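Local structure of nisin leader peptide-processing serine protease NisP (Lactococcus lactis subsp. lactis, 4MZD) at residues I103-S111 with T339-Q347. The protein probably acts as a subtilisin-like serine endopeptidase that removes the leader peptide from the nisin precursor during biosynthesis of this antibiotic. Residues are numbered along the deposited sequence; the frame is centred on the assembly and turned at random.
Sequences IMEEHPDLS and TTTNTGWYQ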
loop_
_atom_site.group_PDB
_atom_site.type_symbol
_atom_site.label_atom_id
_atom_site.label_comp_id
_atom_site.label_asym_id
_atom_site.label_seq_id
_atom_site.Cartn_x
_atom_site.Cartn_y
_atom_site.Cartn_z
ATOM N N ILE A 103 -13.993 1.409 1.868
ATOM C CA ILE A 103 -14.198 1.831 0.493
ATOM C C ILE A 103 -15.549 2.508 0.360
ATOM O O ILE A 103 -16.456 2.256 1.152
ATOM C CB ILE A 103 -14.110 0.622 -0.482
ATOM C CG1 ILE A 103 -13.774 1.060 -1.917
ATOM C CG2 ILE A 103 -15.393 -0.215 -0.435
ATOM C CD1 ILE A 103 -13.466 -0.096 -2.849
ATOM N N MET A 104 -15.660 3.379 -0.636
ATOM C CA MET A 104 -16.941 3.908 -1.073
ATOM C C MET A 104 -17.458 2.971 -2.159
ATOM O O MET A 104 -17.063 3.082 -3.329
ATOM C CB MET A 104 -16.771 5.319 -1.628
ATOM C CG MET A 104 -18.092 5.984 -1.983
ATOM S SD MET A 104 -17.957 7.314 -3.232
ATOM C CE MET A 104 -19.549 8.186 -3.016
ATOM N N GLU A 105 -18.322 2.032 -1.773
ATOM C CA GLU A 105 -18.731 0.968 -2.688
ATOM C C GLU A 105 -19.461 1.495 -3.915
ATOM O O GLU A 105 -19.431 0.874 -4.979
ATOM C CB GLU A 105 -19.609 -0.072 -1.982
ATOM C CG GLU A 105 -18.872 -0.970 -0.999
ATOM C CD GLU A 105 -19.746 -2.103 -0.508
ATOM O OE1 GLU A 105 -20.731 -1.815 0.198
ATOM O OE2 GLU A 105 -19.466 -3.276 -0.837
ATOM N N GLU A 106 -20.125 2.635 -3.762
ATOM C CA GLU A 106 -20.935 3.174 -4.837
ATOM C C GLU A 106 -20.135 4.043 -5.811
ATOM O O GLU A 106 -20.709 4.605 -6.736
ATOM C CB GLU A 106 -22.141 3.933 -4.268
ATOM C CG GLU A 106 -21.806 5.240 -3.570
ATOM C CD GLU A 106 -21.590 5.106 -2.065
ATOM O OE1 GLU A 106 -21.903 6.084 -1.353
ATOM O OE2 GLU A 106 -21.099 4.051 -1.592
ATOM N N HIS A 107 -18.822 4.152 -5.639
ATOM C CA HIS A 107 -18.051 4.912 -6.609
ATOM C C HIS A 107 -18.246 4.297 -7.997
ATOM O O HIS A 107 -18.046 3.099 -8.165
ATOM C CB HIS A 107 -16.567 4.933 -6.266
ATOM C CG HIS A 107 -15.819 5.967 -7.038
ATOM N ND1 HIS A 107 -15.658 5.892 -8.406
ATOM C CD2 HIS A 107 -15.271 7.144 -6.651
ATOM C CE1 HIS A 107 -15.010 6.968 -8.822
ATOM N NE2 HIS A 107 -14.763 7.742 -7.776
ATOM N N PRO A 108 -18.635 5.106 -9.000
ATOM C CA PRO A 108 -18.952 4.507 -10.303
ATOM C C PRO A 108 -17.810 3.725 -10.956
ATOM O O PRO A 108 -18.103 2.800 -11.718
ATOM C CB PRO A 108 -19.357 5.718 -11.166
ATOM C CG PRO A 108 -18.789 6.901 -10.462
ATOM C CD PRO A 108 -18.871 6.559 -8.999
ATOM N N ASP A 109 -16.552 4.072 -10.686
ATOM C CA ASP A 109 -15.459 3.344 -11.313
ATOM C C ASP A 109 -15.119 2.053 -10.573
ATOM O O ASP A 109 -14.366 1.226 -11.095
ATOM C CB ASP A 109 -14.194 4.197 -11.378
ATOM C CG ASP A 109 -14.310 5.379 -12.322
ATOM O OD1 ASP A 109 -15.185 5.386 -13.218
ATOM O OD2 ASP A 109 -13.473 6.298 -12.167
ATOM N N LEU A 110 -15.655 1.897 -9.360
ATOM C CA LEU A 110 -15.277 0.797 -8.467
ATOM C C LEU A 110 -16.373 -0.222 -8.185
ATOM O O LEU A 110 -16.078 -1.360 -7.861
ATOM C CB LEU A 110 -14.819 1.339 -7.108
ATOM C CG LEU A 110 -13.720 2.404 -7.116
ATOM C CD1 LEU A 110 -13.399 2.867 -5.699
ATOM C CD2 LEU A 110 -12.476 1.889 -7.819
ATOM N N SER A 111 -17.629 0.183 -8.310
ATOM C CA SER A 111 -18.715 -0.657 -7.821
ATOM C C SER A 111 -18.739 -2.047 -8.460
ATOM O O SER A 111 -19.054 -3.035 -7.791
ATOM C CB SER A 111 -20.063 0.046 -7.981
ATOM O OG SER A 111 -20.320 0.369 -9.336
ATOM N N THR A 339 -6.736 9.888 -8.694
ATOM C CA THR A 339 -7.373 8.636 -8.327
ATOM C C THR A 339 -8.797 8.856 -7.805
ATOM O O THR A 339 -9.239 9.993 -7.591
ATOM C CB THR A 339 -6.512 7.849 -7.332
ATOM O OG1 THR A 339 -6.961 6.488 -7.289
ATOM C CG2 THR A 339 -6.565 8.475 -5.956
ATOM N N THR A 340 -9.521 7.753 -7.645
ATOM C CA THR A 340 -10.876 7.762 -7.107
ATOM C C THR A 340 -10.882 8.140 -5.633
ATOM O O THR A 340 -9.990 7.740 -4.898
ATOM C CB THR A 340 -11.490 6.358 -7.232
ATOM O OG1 THR A 340 -10.576 5.395 -6.708
ATOM C CG2 THR A 340 -11.739 5.999 -8.688
ATOM N N THR A 341 -11.885 8.885 -5.183
ATOM C CA THR A 341 -11.985 9.150 -3.752
ATOM C C THR A 341 -13.433 9.073 -3.245
ATOM O O THR A 341 -14.368 8.857 -4.026
ATOM C CB THR A 341 -11.257 10.450 -3.353
ATOM O OG1 THR A 341 -11.110 10.503 -1.927
ATOM C CG2 THR A 341 -12.002 11.666 -3.863
ATOM N N ASN A 342 -13.608 9.220 -1.933
ATOM C CA ASN A 342 -14.882 8.905 -1.286
ATOM C C ASN A 342 -15.947 9.995 -1.406
ATOM O O ASN A 342 -16.984 9.934 -0.744
ATOM C CB ASN A 342 -14.673 8.495 0.174
ATOM C CG ASN A 342 -14.269 9.653 1.041
ATOM O OD1 ASN A 342 -13.838 10.683 0.539
ATOM N ND2 ASN A 342 -14.404 9.496 2.350
ATOM N N THR A 343 -15.704 10.961 -2.282
ATOM C CA THR A 343 -16.725 11.915 -2.683
ATOM C C THR A 343 -17.584 11.362 -3.821
ATOM O O THR A 343 -18.600 11.951 -4.176
ATOM C CB THR A 343 -16.066 13.178 -3.236
ATOM O OG1 THR A 343 -15.200 12.803 -4.315
ATOM C CG2 THR A 343 -15.268 13.903 -2.153
ATOM N N GLY A 344 -17.149 10.256 -4.418
ATOM C CA GLY A 344 -17.747 9.746 -5.638
ATOM C C GLY A 344 -17.024 10.241 -6.877
ATOM O O GLY A 344 -17.364 9.851 -7.993
ATOM N N TRP A 345 -16.008 11.082 -6.675
ATOM C CA TRP A 345 -15.271 11.674 -7.783
ATOM C C TRP A 345 -13.774 11.373 -7.628
ATOM O O TRP A 345 -13.421 10.223 -7.365
ATOM C CB TRP A 345 -15.604 13.165 -7.905
ATOM C CG TRP A 345 -17.102 13.372 -8.014
ATOM C CD1 TRP A 345 -17.945 13.854 -7.051
ATOM C CD2 TRP A 345 -17.927 13.051 -9.140
ATOM N NE1 TRP A 345 -19.238 13.873 -7.520
ATOM C CE2 TRP A 345 -19.254 13.384 -8.799
ATOM C CE3 TRP A 345 -17.671 12.524 -10.407
ATOM C CZ2 TRP A 345 -20.318 13.207 -9.680
ATOM C CZ3 TRP A 345 -18.728 12.348 -11.278
ATOM C CH2 TRP A 345 -20.034 12.686 -10.910
ATOM N N TYR A 346 -12.912 12.380 -7.768
ATOM C CA TYR A 346 -11.471 12.156 -7.903
ATOM C C TYR A 346 -10.675 13.157 -7.094
ATOM O O TYR A 346 -11.182 14.208 -6.713
ATOM C CB TYR A 346 -11.063 12.207 -9.386
ATOM C CG TYR A 346 -11.937 11.275 -10.173
ATOM C CD1 TYR A 346 -11.605 9.937 -10.299
ATOM C CD2 TYR A 346 -13.143 11.706 -10.714
ATOM C CE1 TYR A 346 -12.428 9.055 -10.965
ATOM C CE2 TYR A 346 -13.978 10.829 -11.375
ATOM C CZ TYR A 346 -13.622 9.499 -11.491
ATOM O OH TYR A 346 -14.458 8.619 -12.140
ATOM N N GLN A 347 -9.412 12.828 -6.854
ATOM C CA GLN A 347 -8.515 13.708 -6.132
ATOM C C GLN A 347 -7.083 13.399 -6.532
ATOM O O GLN A 347 -6.756 12.257 -6.854
ATOM C CB GLN A 347 -8.689 13.479 -4.629
ATOM C CG GLN A 347 -7.808 14.319 -3.739
ATOM C CD GLN A 347 -8.219 14.225 -2.288
ATOM O OE1 GLN A 347 -9.398 14.048 -1.976
ATOM N NE2 GLN A 347 -7.250 14.334 -1.391
#
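His107 pushes its imidazole ring into the hairpin formed by strands 337-340 and 346-349. His107 NE2 donates a nearly straight hydrogen bond to Trp345 O at 2.9 Å (165°), with the oxygen in the ring plane. Thr340 CG2 lies over one ring face, 3.8 Å from the centroid of the His107 ring, as a CH-pi contact. Gly344 O sits over the opposite face. The imidazole edge is turned toward the face of the Tyr346 ring in an offset edge-to-face pair, planes 79° apart. Beside it, Tyr346 OH donates a short 2.5 Å bond to Asp109 OD2, reaching the carboxylate from above its plane. Met104 runs extended, with CG anti to its backbone N (chi1 -175°). This carries Met104 SD to 3.3 Å from Gly344 N and lays CE against the Thr343-Gly344 backbone.

The second shell fixes these groups. Asp109 N donates to His107 ND1 at 3.1 Å, also in the ring plane. Two in-plane bonds, one at each ring nitrogen, would resist rotation of the ring. Trp345 O also accepts from Thr341 N, within the hairpin. Asn160 donates from its backbone N to Asp109 OD1 and from ND2 to Tyr346 OH. Thr340 OG1 bonds Thr149 O and Thr341 OG1 bonds Glu150 OE2, tying the hairpin to helix 147-156, where the side chain of Thr341 lies about 8 Å from that of His147, the predicted charge-relay histidine.

The contact thus joins the loop after strand 95-100 to the hairpin. The pattern of one N-H donor and one acceptor nitrogen is consistent with a neutral His107 that carries its proton on NE2.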